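Local coordinates for protein bottromycin amidohydrolase (PDB 6I5S) that probably hydrolyses an amide of a thiazoline-bearing intermediate at a zinc centre, serving as the gatekeeper enzyme of bottromycin biosynthesis, at residues 94-99 with 114-119; 104-109 with 136-141; 15-20 with 121-126; 88-93 with 359-364. All blocks are in the same frame, centred on the assembly; numbering follows the deposited sequence.

Contacts 1, 2 and 4 all reach one mixed sheet; with contact 3, which takes in helix 121-132, they sample the run strand 84-95, helix 100-108, strand 111-116, helix 121-132, strand 139-142. Contact 1 pairs the first two of these strands beside the zinc centre. Contact 2, about 11 Å from it between centres, packs helix 100-108 against the approach to strand 139-142. Contact 4, about 13 Å from contact 1 between centres, brings in helix 358-369 from much later in the chain. Contact 3 packs the loop before helix 23-31 on helix 121-132, about 23 Å from contact 4, centre to centre. Only contact 1 holds zinc ligands; the others pack helices and a loop round the same strands.

Contact 1: 94-99 with 114-119; sequences HAHVSS and YRQLWG
Val-97 N donates to Gln-116 OE1 at 2.8 Å, lying in the plane of the side-chain carbonyl and on one of its lone pairs. Gln-116 starts with CG anti to its backbone N (chi1 176°) and bends at chi2. Its other amide atom, NE2, reaches Trp-118 O at 3.1 Å; this acceptor lies in the amide plane, although NE2 itself stands above the backbone carbonyl plane. With both ends bonded, the flat amide is fixed in rotation. A leucine here would probably leave Val-97 N without its acceptor and Trp-118 O without the NE2 donor.

The backbones meet in a single parallel bridge, Ala-95 with Gln-116: Ala-95 N binds Arg-115 O at 2.9 Å, while Leu-117 N to Ala-95 O is weak at 3.5 Å. Beyond the pairing, Leu-117 lays CB over one face of the His-94 ring, with CD2 only 3.3 Å from ND1, and Trp-118 CB meets the rim of the His-96 ring in its plane. Val-97 CG2 sits over one face of the Tyr-114 ring, 3.8 Å from its centroid, in a CH-pi contact.

His-94 and His-96 both bind zinc through NE2, as in the His-X-His motif at the end of a strand in amidohydrolases, and Asp-348 shares the metal. Glu-228 holds His-94 ND1 and also bridges to Arg-115. The pair closes a beta-alpha-beta unit: helix 100-108 packs on Val-97 and Tyr-114, and strand 139-142 continues the sheet beyond strand 111-116.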
loop_
_atom_site.group_PDB
_atom_site.type_symbol
_atom_site.label_atom_id
_atom_site.label_comp_id
_atom_site.label_asym_id
_atom_site.label_seq_id
_atom_site.Cartn_x
_atom_site.Cartn_y
_atom_site.Cartn_z
ATOM N N HIS A 94 -2.879 -0.992 -0.105
ATOM C CA HIS A 94 -3.881 -0.839 0.943
ATOM C C HIS A 94 -3.312 0.082 2.011
ATOM O O HIS A 94 -2.816 -0.402 3.025
ATOM C CB HIS A 94 -4.238 -2.180 1.555
ATOM C CG HIS A 94 -5.491 -2.173 2.408
ATOM N ND1 HIS A 94 -6.564 -3.009 2.170
ATOM C CD2 HIS A 94 -5.838 -1.426 3.488
ATOM C CE1 HIS A 94 -7.519 -2.753 3.051
ATOM N NE2 HIS A 94 -7.097 -1.824 3.880
ATOM N N ALA A 95 -3.377 1.395 1.819
ATOM C CA ALA A 95 -2.821 2.344 2.774
ATOM C C ALA A 95 -3.953 3.174 3.369
ATOM O O ALA A 95 -5.015 3.327 2.760
ATOM C CB ALA A 95 -1.769 3.256 2.126
ATOM N N HIS A 96 -3.760 3.597 4.614
ATOM C CA HIS A 96 -4.666 4.508 5.305
ATOM C C HIS A 96 -3.823 5.744 5.629
ATOM O O HIS A 96 -3.324 5.910 6.737
ATOM C CB HIS A 96 -5.279 3.874 6.537
ATOM C CG HIS A 96 -6.246 2.776 6.202
ATOM N ND1 HIS A 96 -7.493 3.018 5.661
ATOM C CD2 HIS A 96 -6.126 1.430 6.273
ATOM C CE1 HIS A 96 -8.105 1.871 5.437
ATOM N NE2 HIS A 96 -7.297 0.894 5.801
ATOM N N VAL A 97 -3.661 6.592 4.629
ATOM C CA VAL A 97 -2.915 7.841 4.753
ATOM C C VAL A 97 -3.803 8.837 5.471
ATOM O O VAL A 97 -4.906 9.144 5.003
ATOM C CB VAL A 97 -2.505 8.335 3.379
ATOM C CG1 VAL A 97 -2.004 9.767 3.471
ATOM C CG2 VAL A 97 -1.462 7.371 2.828
ATOM N N SER A 98 -3.328 9.320 6.630
ATOM C CA SER A 98 -4.036 10.260 7.478
ATOM C C SER A 98 -3.228 11.508 7.785
ATOM O O SER A 98 -3.779 12.455 8.363
ATOM C CB SER A 98 -4.436 9.595 8.810
ATOM O OG SER A 98 -5.368 8.578 8.566
ATOM N N SER A 99 -1.958 11.534 7.410
ATOM C CA SER A 99 -1.096 12.673 7.716
ATOM C C SER A 99 0.035 12.765 6.703
ATOM O O SER A 99 0.371 11.809 5.992
ATOM C CB SER A 99 -0.485 12.587 9.133
ATOM O OG SER A 99 0.513 11.634 9.151
ATOM N N TYR A 114 -0.500 4.993 -3.980
ATOM C CA TYR A 114 -1.136 4.126 -2.996
ATOM C C TYR A 114 -2.645 4.102 -3.279
ATOM O O TYR A 114 -3.209 5.082 -3.795
ATOM C CB TYR A 114 -0.848 4.608 -1.566
ATOM C CG TYR A 114 -1.365 6.027 -1.234
ATOM C CD1 TYR A 114 -2.578 6.229 -0.561
ATOM C CD2 TYR A 114 -0.621 7.152 -1.578
ATOM C CE1 TYR A 114 -3.055 7.516 -0.294
ATOM C CE2 TYR A 114 -1.072 8.472 -1.291
ATOM C CZ TYR A 114 -2.271 8.640 -0.621
ATOM O OH TYR A 114 -2.711 9.867 -0.346
ATOM N N ARG A 115 -3.271 2.986 -2.903
ATOM C CA ARG A 115 -4.732 2.894 -2.801
ATOM C C ARG A 115 -5.133 3.284 -1.385
ATOM O O ARG A 115 -4.735 2.656 -0.388
ATOM C CB ARG A 115 -5.255 1.506 -3.158
ATOM C CG ARG A 115 -4.934 1.089 -4.565
ATOM C CD ARG A 115 -5.774 -0.134 -5.019
ATOM N NE ARG A 115 -5.698 -1.258 -4.051
ATOM C CZ ARG A 115 -6.466 -2.343 -4.062
ATOM N NH1 ARG A 115 -6.328 -3.290 -3.144
ATOM N NH2 ARG A 115 -7.396 -2.554 -5.010
ATOM N N GLN A 116 -5.944 4.312 -1.307
ATOM C CA GLN A 116 -6.544 4.788 -0.062
ATOM C C GLN A 116 -7.895 4.124 0.073
ATOM O O GLN A 116 -8.864 4.539 -0.566
ATOM C CB GLN A 116 -6.699 6.299 -0.069
ATOM C CG GLN A 116 -7.410 6.842 1.164
ATOM C CD GLN A 116 -6.586 6.679 2.427
ATOM O OE1 GLN A 116 -5.359 6.637 2.385
ATOM N NE2 GLN A 116 -7.257 6.581 3.550
ATOM N N LEU A 117 -7.956 3.094 0.905
ATOM C CA LEU A 117 -9.147 2.254 0.972
ATOM C C LEU A 117 -10.154 2.735 2.008
ATOM O O LEU A 117 -11.100 2.008 2.338
ATOM C CB LEU A 117 -8.718 0.787 1.202
ATOM C CG LEU A 117 -9.021 -0.012 -0.068
ATOM C CD1 LEU A 117 -8.370 0.531 -1.300
ATOM C CD2 LEU A 117 -8.619 -1.447 0.131
ATOM N N TRP A 118 -10.008 3.957 2.487
ATOM C CA TRP A 118 -11.037 4.667 3.212
ATOM C C TRP A 118 -10.896 6.115 2.766
ATOM O O TRP A 118 -10.385 6.939 3.487
ATOM C CB TRP A 118 -10.876 4.530 4.727
ATOM C CG TRP A 118 -12.129 4.648 5.445
ATOM C CD1 TRP A 118 -12.972 5.719 5.462
ATOM C CD2 TRP A 118 -12.711 3.649 6.283
ATOM N NE1 TRP A 118 -14.061 5.444 6.263
ATOM C CE2 TRP A 118 -13.917 4.180 6.783
ATOM C CE3 TRP A 118 -12.327 2.351 6.660
ATOM C CZ2 TRP A 118 -14.746 3.460 7.646
ATOM C CZ3 TRP A 118 -13.155 1.634 7.511
ATOM C CH2 TRP A 118 -14.351 2.193 7.996
ATOM N N GLY A 119 -11.312 6.392 1.535
ATOM C CA GLY A 119 -11.059 7.700 0.947
ATOM C C GLY A 119 -12.002 8.778 1.444
ATOM O O GLY A 119 -13.173 8.560 1.759
#

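Contact 2: 104-109 with 136-141; sequences VGLLVH and VLPRPW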
loop_
_atom_site.group_PDB
_atom_site.type_symbol
_atom_site.label_atom_id
_atom_site.label_comp_id
_atom_site.label_asym_id
_atom_site.label_seq_id
_atom_site.Cartn_x
_atom_site.Cartn_y
_atom_site.Cartn_z
ATOM N N VAL A 104 5.357 11.141 3.484
ATOM C CA VAL A 104 6.818 11.151 3.460
ATOM C C VAL A 104 7.385 9.757 3.652
ATOM O O VAL A 104 8.311 9.355 2.939
ATOM C CB VAL A 104 7.365 12.148 4.508
ATOM C CG1 VAL A 104 8.902 11.975 4.603
ATOM C CG2 VAL A 104 6.987 13.614 4.144
ATOM N N GLY A 105 6.817 8.981 4.588
ATOM C CA GLY A 105 7.259 7.605 4.787
ATOM C C GLY A 105 7.148 6.772 3.528
ATOM O O GLY A 105 8.083 6.048 3.163
ATOM N N LEU A 106 6.020 6.898 2.809
ATOM C CA LEU A 106 5.886 6.163 1.559
ATOM C C LEU A 106 6.968 6.555 0.559
ATOM O O LEU A 106 7.638 5.662 0.005
ATOM C CB LEU A 106 4.485 6.353 0.968
ATOM C CG LEU A 106 3.355 5.757 1.796
ATOM C CD1 LEU A 106 2.010 6.205 1.259
ATOM C CD2 LEU A 106 3.407 4.239 1.849
ATOM N N LEU A 107 7.167 7.886 0.322
ATOM C CA LEU A 107 8.112 8.333 -0.693
ATOM C C LEU A 107 9.511 7.835 -0.391
ATOM O O LEU A 107 10.239 7.400 -1.279
ATOM C CB LEU A 107 8.150 9.860 -0.736
ATOM C CG LEU A 107 6.930 10.503 -1.384
ATOM C CD1 LEU A 107 7.095 12.024 -1.211
ATOM C CD2 LEU A 107 6.851 10.095 -2.841
ATOM N N VAL A 108 9.906 7.936 0.865
ATOM C CA VAL A 108 11.268 7.552 1.268
ATOM C C VAL A 108 11.537 6.087 0.949
ATOM O O VAL A 108 12.683 5.691 0.703
ATOM C CB VAL A 108 11.428 7.851 2.781
ATOM C CG1 VAL A 108 12.494 6.991 3.408
ATOM C CG2 VAL A 108 11.700 9.328 2.982
ATOM N N HIS A 109 10.486 5.265 0.918
ATOM C CA HIS A 109 10.627 3.844 0.691
ATOM C C HIS A 109 10.272 3.441 -0.727
ATOM O O HIS A 109 10.138 2.234 -0.991
ATOM C CB HIS A 109 9.811 3.052 1.729
ATOM C CG HIS A 109 10.403 3.187 3.092
ATOM N ND1 HIS A 109 10.109 4.234 3.931
ATOM C CD2 HIS A 109 11.335 2.431 3.736
ATOM C CE1 HIS A 109 10.854 4.144 5.024
ATOM N NE2 HIS A 109 11.605 3.059 4.933
ATOM N N VAL A 136 5.685 17.504 -3.642
ATOM C CA VAL A 136 6.094 16.168 -4.037
ATOM C C VAL A 136 5.353 15.179 -3.155
ATOM O O VAL A 136 5.528 15.189 -1.928
ATOM C CB VAL A 136 7.610 16.009 -3.885
ATOM C CG1 VAL A 136 8.037 14.614 -4.219
ATOM C CG2 VAL A 136 8.294 16.930 -4.859
ATOM N N LEU A 137 4.518 14.339 -3.761
ATOM C CA LEU A 137 3.814 13.353 -2.946
ATOM C C LEU A 137 3.417 12.162 -3.823
ATOM O O LEU A 137 3.433 12.246 -5.059
ATOM C CB LEU A 137 2.606 13.989 -2.241
ATOM C CG LEU A 137 1.768 14.978 -3.002
ATOM C CD1 LEU A 137 1.425 14.447 -4.332
ATOM C CD2 LEU A 137 0.530 15.294 -2.202
ATOM N N PRO A 138 3.127 11.018 -3.214
ATOM C CA PRO A 138 2.654 9.869 -3.985
ATOM C C PRO A 138 1.259 10.158 -4.524
ATOM O O PRO A 138 0.474 10.890 -3.900
ATOM C CB PRO A 138 2.603 8.731 -2.960
ATOM C CG PRO A 138 3.187 9.270 -1.696
ATOM C CD PRO A 138 3.133 10.784 -1.775
ATOM N N ARG A 139 0.944 9.502 -5.642
ATOM C CA ARG A 139 -0.365 9.698 -6.267
ATOM C C ARG A 139 -1.394 8.775 -5.614
ATOM O O ARG A 139 -1.167 7.562 -5.564
ATOM C CB ARG A 139 -0.242 9.380 -7.752
ATOM C CG ARG A 139 -1.523 9.585 -8.606
ATOM C CD ARG A 139 -1.858 11.093 -8.757
ATOM N NE ARG A 139 -2.903 11.300 -9.759
ATOM C CZ ARG A 139 -2.783 12.025 -10.870
ATOM N NH1 ARG A 139 -1.664 12.688 -11.160
ATOM N NH2 ARG A 139 -3.816 12.095 -11.696
ATOM N N PRO A 140 -2.542 9.293 -5.153
ATOM C CA PRO A 140 -3.567 8.425 -4.558
ATOM C C PRO A 140 -4.564 7.870 -5.554
ATOM O O PRO A 140 -4.872 8.464 -6.599
ATOM C CB PRO A 140 -4.273 9.355 -3.560
ATOM C CG PRO A 140 -4.167 10.742 -4.219
ATOM C CD PRO A 140 -2.921 10.727 -5.097
ATOM N N TRP A 141 -5.107 6.703 -5.171
ATOM C CA TRP A 141 -6.279 6.100 -5.795
ATOM C C TRP A 141 -7.287 5.983 -4.656
ATOM O O TRP A 141 -6.990 5.386 -3.623
ATOM C CB TRP A 141 -5.941 4.751 -6.430
ATOM C CG TRP A 141 -6.995 4.001 -7.143
ATOM C CD1 TRP A 141 -7.176 3.960 -8.497
ATOM C CD2 TRP A 141 -8.000 3.150 -6.588
ATOM N NE1 TRP A 141 -8.206 3.138 -8.821
ATOM C CE2 TRP A 141 -8.736 2.629 -7.668
ATOM C CE3 TRP A 141 -8.365 2.793 -5.288
ATOM C CZ2 TRP A 141 -9.821 1.784 -7.483
ATOM C CZ3 TRP A 141 -9.418 1.910 -5.106
ATOM C CH2 TRP A 141 -10.145 1.438 -6.195
#
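Leu-107 presses its branched end against the bend of chain from Val-136 to Pro-138, and this is the dense part of the contact. Its CG, anti to the carbonyl carbon (chi1 -74°), comes 3.8 Å from Pro-138 CD. The two methyls then divide the work. CD2 lies against the proline ring, 3.9 Å from CG of Pro-138, whereas CD1 reaches back along the chain to Val-136 O at 3.6 Å and to Leu-137 CA at 3.9 Å. Val-136 adds CG1 at 4.1 Å from the same CD1.

The Leu-106 side is looser. Only its CB approaches, standing 4.2 Å from Pro-138 CG, and its side chain also touches Val-111 of strand 111-116. The helix finishes just beyond, where His-109 ND1 turns back to bind Gly-105 O at 2.8 Å.

No hydrogen bond joins the two segments, and Pro-138 has no N-H to offer. Helix 100-108 is therefore held to the lead-in of strand 139-142 by apolar packing alone, at the price of burying Val-136 O, a carbonyl met across the contact by the Leu-107 CD1 methyl, with no polar partner in the model.

Contact 3: 15-20 with 121-126; sequences RGLLPE and PAHLLA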
loop_
_atom_site.group_PDB
_atom_site.type_symbol
_atom_site.label_atom_id
_atom_site.label_comp_id
_atom_site.label_asym_id
_atom_site.label_seq_id
_atom_site.Cartn_x
_atom_site.Cartn_y
_atom_site.Cartn_z
ATOM N N ARG A 15 -7.982 20.256 3.146
ATOM C CA ARG A 15 -6.523 20.375 3.037
ATOM C C ARG A 15 -5.811 19.749 4.228
ATOM O O ARG A 15 -4.624 19.975 4.429
ATOM C CB ARG A 15 -6.087 21.837 2.877
ATOM C CG ARG A 15 -6.673 22.503 1.645
ATOM C CD ARG A 15 -5.985 23.874 1.320
ATOM N NE ARG A 15 -4.539 23.725 1.111
ATOM C CZ ARG A 15 -3.963 23.420 -0.052
ATOM N NH1 ARG A 15 -2.638 23.295 -0.129
ATOM N NH2 ARG A 15 -4.694 23.285 -1.152
ATOM N N GLY A 16 -6.510 18.909 4.986
ATOM C CA GLY A 16 -5.960 18.342 6.223
ATOM C C GLY A 16 -4.720 17.500 6.079
ATOM O O GLY A 16 -3.961 17.369 7.039
ATOM N N LEU A 17 -4.469 16.915 4.912
ATOM C CA LEU A 17 -3.229 16.183 4.754
ATOM C C LEU A 17 -2.018 17.085 4.578
ATOM O O LEU A 17 -0.892 16.598 4.691
ATOM C CB LEU A 17 -3.277 15.258 3.550
ATOM C CG LEU A 17 -4.241 14.069 3.678
ATOM C CD1 LEU A 17 -4.406 13.330 2.388
ATOM C CD2 LEU A 17 -3.733 13.078 4.806
ATOM N N LEU A 18 -2.218 18.372 4.282
ATOM C CA LEU A 18 -1.139 19.273 3.896
ATOM C C LEU A 18 -1.321 20.580 4.635
ATOM O O LEU A 18 -1.529 21.632 4.033
ATOM C CB LEU A 18 -1.109 19.488 2.384
ATOM C CG LEU A 18 -0.897 18.197 1.597
ATOM C CD1 LEU A 18 -1.214 18.403 0.131
ATOM C CD2 LEU A 18 0.528 17.686 1.764
ATOM N N PRO A 19 -1.249 20.542 5.955
ATOM C CA PRO A 19 -1.616 21.711 6.737
ATOM C C PRO A 19 -0.586 22.823 6.600
ATOM O O PRO A 19 0.624 22.593 6.503
ATOM C CB PRO A 19 -1.669 21.180 8.175
ATOM C CG PRO A 19 -0.825 19.936 8.179
ATOM C CD PRO A 19 -0.984 19.345 6.794
ATOM N N GLU A 20 -1.095 24.051 6.617
ATOM C CA GLU A 20 -0.235 25.228 6.533
ATOM C C GLU A 20 0.714 25.277 7.720
ATOM O O GLU A 20 0.350 24.933 8.847
ATOM C CB GLU A 20 -1.079 26.508 6.504
ATOM C CG GLU A 20 -2.168 26.538 5.448
ATOM C CD GLU A 20 -1.746 27.265 4.194
ATOM O OE1 GLU A 20 -1.607 28.506 4.257
ATOM O OE2 GLU A 20 -1.543 26.597 3.152
ATOM N N PRO A 121 -12.664 13.410 0.884
ATOM C CA PRO A 121 -12.294 14.604 0.069
ATOM C C PRO A 121 -10.854 15.067 0.256
ATOM O O PRO A 121 -10.245 15.498 -0.723
ATOM C CB PRO A 121 -13.297 15.644 0.554
ATOM C CG PRO A 121 -14.509 14.835 0.922
ATOM C CD PRO A 121 -13.948 13.610 1.581
ATOM N N ALA A 122 -10.263 14.914 1.461
ATOM C CA ALA A 122 -8.856 15.280 1.661
ATOM C C ALA A 122 -7.898 14.535 0.752
ATOM O O ALA A 122 -6.864 15.088 0.350
ATOM C CB ALA A 122 -8.439 15.054 3.108
ATOM N N HIS A 123 -8.193 13.272 0.419
ATOM C CA HIS A 123 -7.343 12.577 -0.522
ATOM C C HIS A 123 -7.527 13.034 -1.956
ATOM O O HIS A 123 -6.560 12.987 -2.732
ATOM C CB HIS A 123 -7.584 11.069 -0.428
ATOM C CG HIS A 123 -7.348 10.542 0.929
ATOM N ND1 HIS A 123 -8.362 10.367 1.851
ATOM C CD2 HIS A 123 -6.192 10.198 1.556
ATOM C CE1 HIS A 123 -7.844 9.941 2.985
ATOM N NE2 HIS A 123 -6.529 9.850 2.839
ATOM N N LEU A 124 -8.736 13.432 -2.350
ATOM C CA LEU A 124 -8.910 14.061 -3.656
ATOM C C LEU A 124 -8.152 15.365 -3.720
ATOM O O LEU A 124 -7.596 15.717 -4.764
ATOM C CB LEU A 124 -10.390 14.311 -3.919
ATOM C CG LEU A 124 -11.229 12.996 -4.046
ATOM C CD1 LEU A 124 -12.638 13.373 -4.385
ATOM C CD2 LEU A 124 -10.696 12.053 -5.124
ATOM N N LEU A 125 -8.186 16.139 -2.641
ATOM C CA LEU A 125 -7.388 17.373 -2.612
ATOM C C LEU A 125 -5.918 17.057 -2.828
ATOM O O LEU A 125 -5.231 17.710 -3.636
ATOM C CB LEU A 125 -7.607 18.116 -1.289
ATOM C CG LEU A 125 -6.963 19.477 -1.069
ATOM C CD1 LEU A 125 -5.462 19.295 -0.748
ATOM C CD2 LEU A 125 -7.139 20.416 -2.255
ATOM N N ALA A 126 -5.415 16.030 -2.135
ATOM C CA ALA A 126 -4.029 15.639 -2.302
ATOM C C ALA A 126 -3.740 15.240 -3.738
ATOM O O ALA A 126 -2.665 15.534 -4.244
ATOM C CB ALA A 126 -3.708 14.484 -1.339
HETATM O O HOH W 1 -5.700 17.051 2.296
#
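Leu-17 pushes its CD1 methyl into the surface of the helix, between Ala-122, His-123 and Ala-126. CG lies anti to the carbonyl carbon (chi1 -68°), near Ala-122 CB, and from there CD1 comes 3.6 Å from Ala-122 O, 3.7 Å from His-123 CD2 and 4.0 Å from Ala-126 CB. The leucine and histidine side chains cross at about a right angle.

Beside this apolar contact a water bridges the two backbones. Leu-17 N gives its hydrogen to the water at 2.9 Å, and the water donates onward to Ala-122 O at 3.0 Å. That carbonyl also accepts the regular helical bond from Ala-126 N, so two donors share it. The water satisfies an N-H of the loop without any direct bond between the segments.

On the outer side Leu-125 faces Arg-15. Its CD1 lies over one face of the guanidinium, and CD2 is 3.9 Å from NH2 of Arg-15, whose chain is bent at chi3. Leu-18 adds a light touch, CD1 to Leu-125 CD1 at 4.4 Å. The type I turn from Arg-15 to Leu-18, closed by Leu-18 N bonding to Arg-15 O, presents these side chains together.

His-123 NE2 bonds to Val-97 O, joining the helix to the loop after strand 84-95, while ND1 accepts from Glu-120 N just before the helix, a pattern consistent with a neutral ring protonated on NE2. The N-terminal loop before helix 23-31 thus lies on helix 121-132, whose inner side rests on strands 111-116 and 139-142.

Contact 4: 88-93 with 359-364; sequences PGFVDA and SFHKEI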
loop_
_atom_site.group_PDB
_atom_site.type_symbol
_atom_site.label_atom_id
_atom_site.label_comp_id
_atom_site.label_asym_id
_atom_site.label_seq_id
_atom_site.Cartn_x
_atom_site.Cartn_y
_atom_site.Cartn_z
ATOM N N PRO A 88 9.970 0.430 -11.725
ATOM C CA PRO A 88 8.817 1.313 -11.583
ATOM C C PRO A 88 8.628 1.660 -10.116
ATOM O O PRO A 88 9.018 0.923 -9.201
ATOM C CB PRO A 88 7.667 0.457 -12.091
ATOM C CG PRO A 88 8.282 -0.532 -12.980
ATOM C CD PRO A 88 9.569 -0.872 -12.315
ATOM N N GLY A 89 7.998 2.795 -9.881
ATOM C CA GLY A 89 7.652 3.161 -8.521
ATOM C C GLY A 89 6.687 2.158 -7.924
ATOM O O GLY A 89 5.879 1.573 -8.633
ATOM N N PHE A 90 6.800 1.966 -6.605
ATOM C CA PHE A 90 5.977 1.007 -5.874
ATOM C C PHE A 90 4.609 1.587 -5.542
ATOM O O PHE A 90 4.428 2.809 -5.416
ATOM C CB PHE A 90 6.656 0.595 -4.553
ATOM C CG PHE A 90 8.070 0.149 -4.730
ATOM C CD1 PHE A 90 8.437 -0.636 -5.804
ATOM C CD2 PHE A 90 9.033 0.549 -3.849
ATOM C CE1 PHE A 90 9.779 -0.988 -6.017
ATOM C CE2 PHE A 90 10.393 0.180 -4.063
ATOM C CZ PHE A 90 10.723 -0.600 -5.148
ATOM N N VAL A 91 3.649 0.672 -5.369
ATOM C CA VAL A 91 2.276 1.017 -5.007
ATOM C C VAL A 91 1.924 0.277 -3.734
ATOM O O VAL A 91 1.888 -0.969 -3.717
ATOM C CB VAL A 91 1.276 0.659 -6.115
ATOM C CG1 VAL A 91 -0.133 1.250 -5.715
ATOM C CG2 VAL A 91 1.769 1.215 -7.466
ATOM N N ASP A 92 1.657 1.023 -2.656
ATOM C CA ASP A 92 1.056 0.393 -1.478
ATOM C C ASP A 92 -0.434 0.187 -1.761
ATOM O O ASP A 92 -1.217 1.150 -1.789
ATOM C CB ASP A 92 1.276 1.205 -0.204
ATOM C CG ASP A 92 0.789 0.469 1.043
ATOM O OD1 ASP A 92 1.294 0.764 2.117
ATOM O OD2 ASP A 92 -0.128 -0.402 0.948
ATOM N N ALA A 93 -0.812 -1.056 -1.968
ATOM C CA ALA A 93 -2.172 -1.368 -2.429
ATOM C C ALA A 93 -3.242 -1.309 -1.334
ATOM O O ALA A 93 -4.439 -1.513 -1.629
ATOM C CB ALA A 93 -2.184 -2.720 -3.094
ATOM N N SER A 359 6.609 -0.593 6.359
ATOM C CA SER A 359 5.664 -1.717 6.347
ATOM C C SER A 359 5.488 -2.282 4.940
ATOM O O SER A 359 5.159 -3.479 4.774
ATOM C CB SER A 359 4.301 -1.291 6.910
ATOM O OG SER A 359 3.685 -0.259 6.160
ATOM N N PHE A 360 5.669 -1.442 3.925
ATOM C CA PHE A 360 5.602 -1.933 2.550
ATOM C C PHE A 360 6.654 -3.021 2.332
ATOM O O PHE A 360 6.375 -4.088 1.756
ATOM C CB PHE A 360 5.801 -0.785 1.564
ATOM C CG PHE A 360 5.639 -1.191 0.143
ATOM C CD1 PHE A 360 4.373 -1.377 -0.349
ATOM C CD2 PHE A 360 6.723 -1.487 -0.658
ATOM C CE1 PHE A 360 4.165 -1.790 -1.663
ATOM C CE2 PHE A 360 6.529 -1.876 -1.988
ATOM C CZ PHE A 360 5.241 -2.046 -2.476
ATOM N N HIS A 361 7.885 -2.745 2.759
ATOM C CA HIS A 361 8.960 -3.725 2.648
ATOM C C HIS A 361 8.774 -4.884 3.609
ATOM O O HIS A 361 9.235 -5.984 3.306
ATOM C CB HIS A 361 10.300 -2.972 2.780
ATOM C CG HIS A 361 10.477 -2.030 1.640
ATOM N ND1 HIS A 361 10.827 -2.481 0.383
ATOM C CD2 HIS A 361 10.172 -0.719 1.514
ATOM C CE1 HIS A 361 10.792 -1.454 -0.456
ATOM N NE2 HIS A 361 10.373 -0.383 0.200
ATOM N N LYS A 362 8.126 -4.674 4.748
ATOM C CA LYS A 362 7.754 -5.824 5.583
ATOM C C LYS A 362 6.784 -6.749 4.870
ATOM O O LYS A 362 6.855 -7.984 5.041
ATOM C CB LYS A 362 7.152 -5.377 6.899
ATOM C CG LYS A 362 8.117 -4.707 7.858
ATOM C CD LYS A 362 7.520 -4.714 9.239
ATOM C CE LYS A 362 8.387 -4.010 10.221
ATOM N NZ LYS A 362 7.927 -4.236 11.631
ATOM N N GLU A 363 5.889 -6.188 4.050
ATOM C CA GLU A 363 4.946 -7.033 3.337
ATOM C C GLU A 363 5.645 -7.768 2.205
ATOM O O GLU A 363 5.368 -8.947 1.984
ATOM C CB GLU A 363 3.787 -6.202 2.795
ATOM C CG GLU A 363 2.708 -7.046 2.031
ATOM C CD GLU A 363 1.976 -7.997 2.880
ATOM O OE1 GLU A 363 2.269 -8.026 4.099
ATOM O OE2 GLU A 363 1.086 -8.772 2.330
ATOM N N ILE A 364 6.603 -7.118 1.516
ATOM C CA ILE A 364 7.457 -7.868 0.584
ATOM C C ILE A 364 8.154 -9.012 1.310
ATOM O O ILE A 364 8.218 -10.141 0.804
ATOM C CB ILE A 364 8.475 -6.940 -0.102
ATOM C CG1 ILE A 364 7.697 -6.063 -1.129
ATOM C CG2 ILE A 364 9.591 -7.730 -0.802
ATOM C CD1 ILE A 364 8.531 -4.964 -1.698
HETATM O O HOH W 2 3.575 1.296 3.754
#
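Phe-90 and Phe-360 set their rings nearly parallel, with planes at 18°, but slid so far apart, 5.7 Å between centroids, that they barely overlap. The closer meeting is at the stem of Phe-90, whose CB lies 3.6 Å from Phe-360 CE2. His-361 completes the aromatic cluster: Phe-360 CD2 lies over one face of its imidazole, offset toward the rim, while Phe-90 CE2 meets its edge near the plane, 4.0 Å from CE1.

Phe-360, its CG anti to the backbone N (chi1 -175°), also brings CE1 to 3.2 Å from Val-91 O and CD1 to 4.0 Å from Asp-92 CB. An alanine here would probably open a gap beside Phe-90 CB and Val-91 O and deprive one His-361 face of its packing.

A water supplies the polar link, donating to Asp-92 OD1 and to Ser-359 OG, each at 2.9 Å. Asp-92 OD1 also bonds to Thr-347 OG1, and OD2 to His-94 N, connecting the aspartate to a zinc ligand.

His-361 NE2 bonds to His-109 O, just past helix 100-108. Segment 359-364 runs nearly perpendicular to strand 90-92, at 96° with axes 9.9 Å apart, and Val-111 of the neighbouring strand packs against Phe-90 and Phe-360.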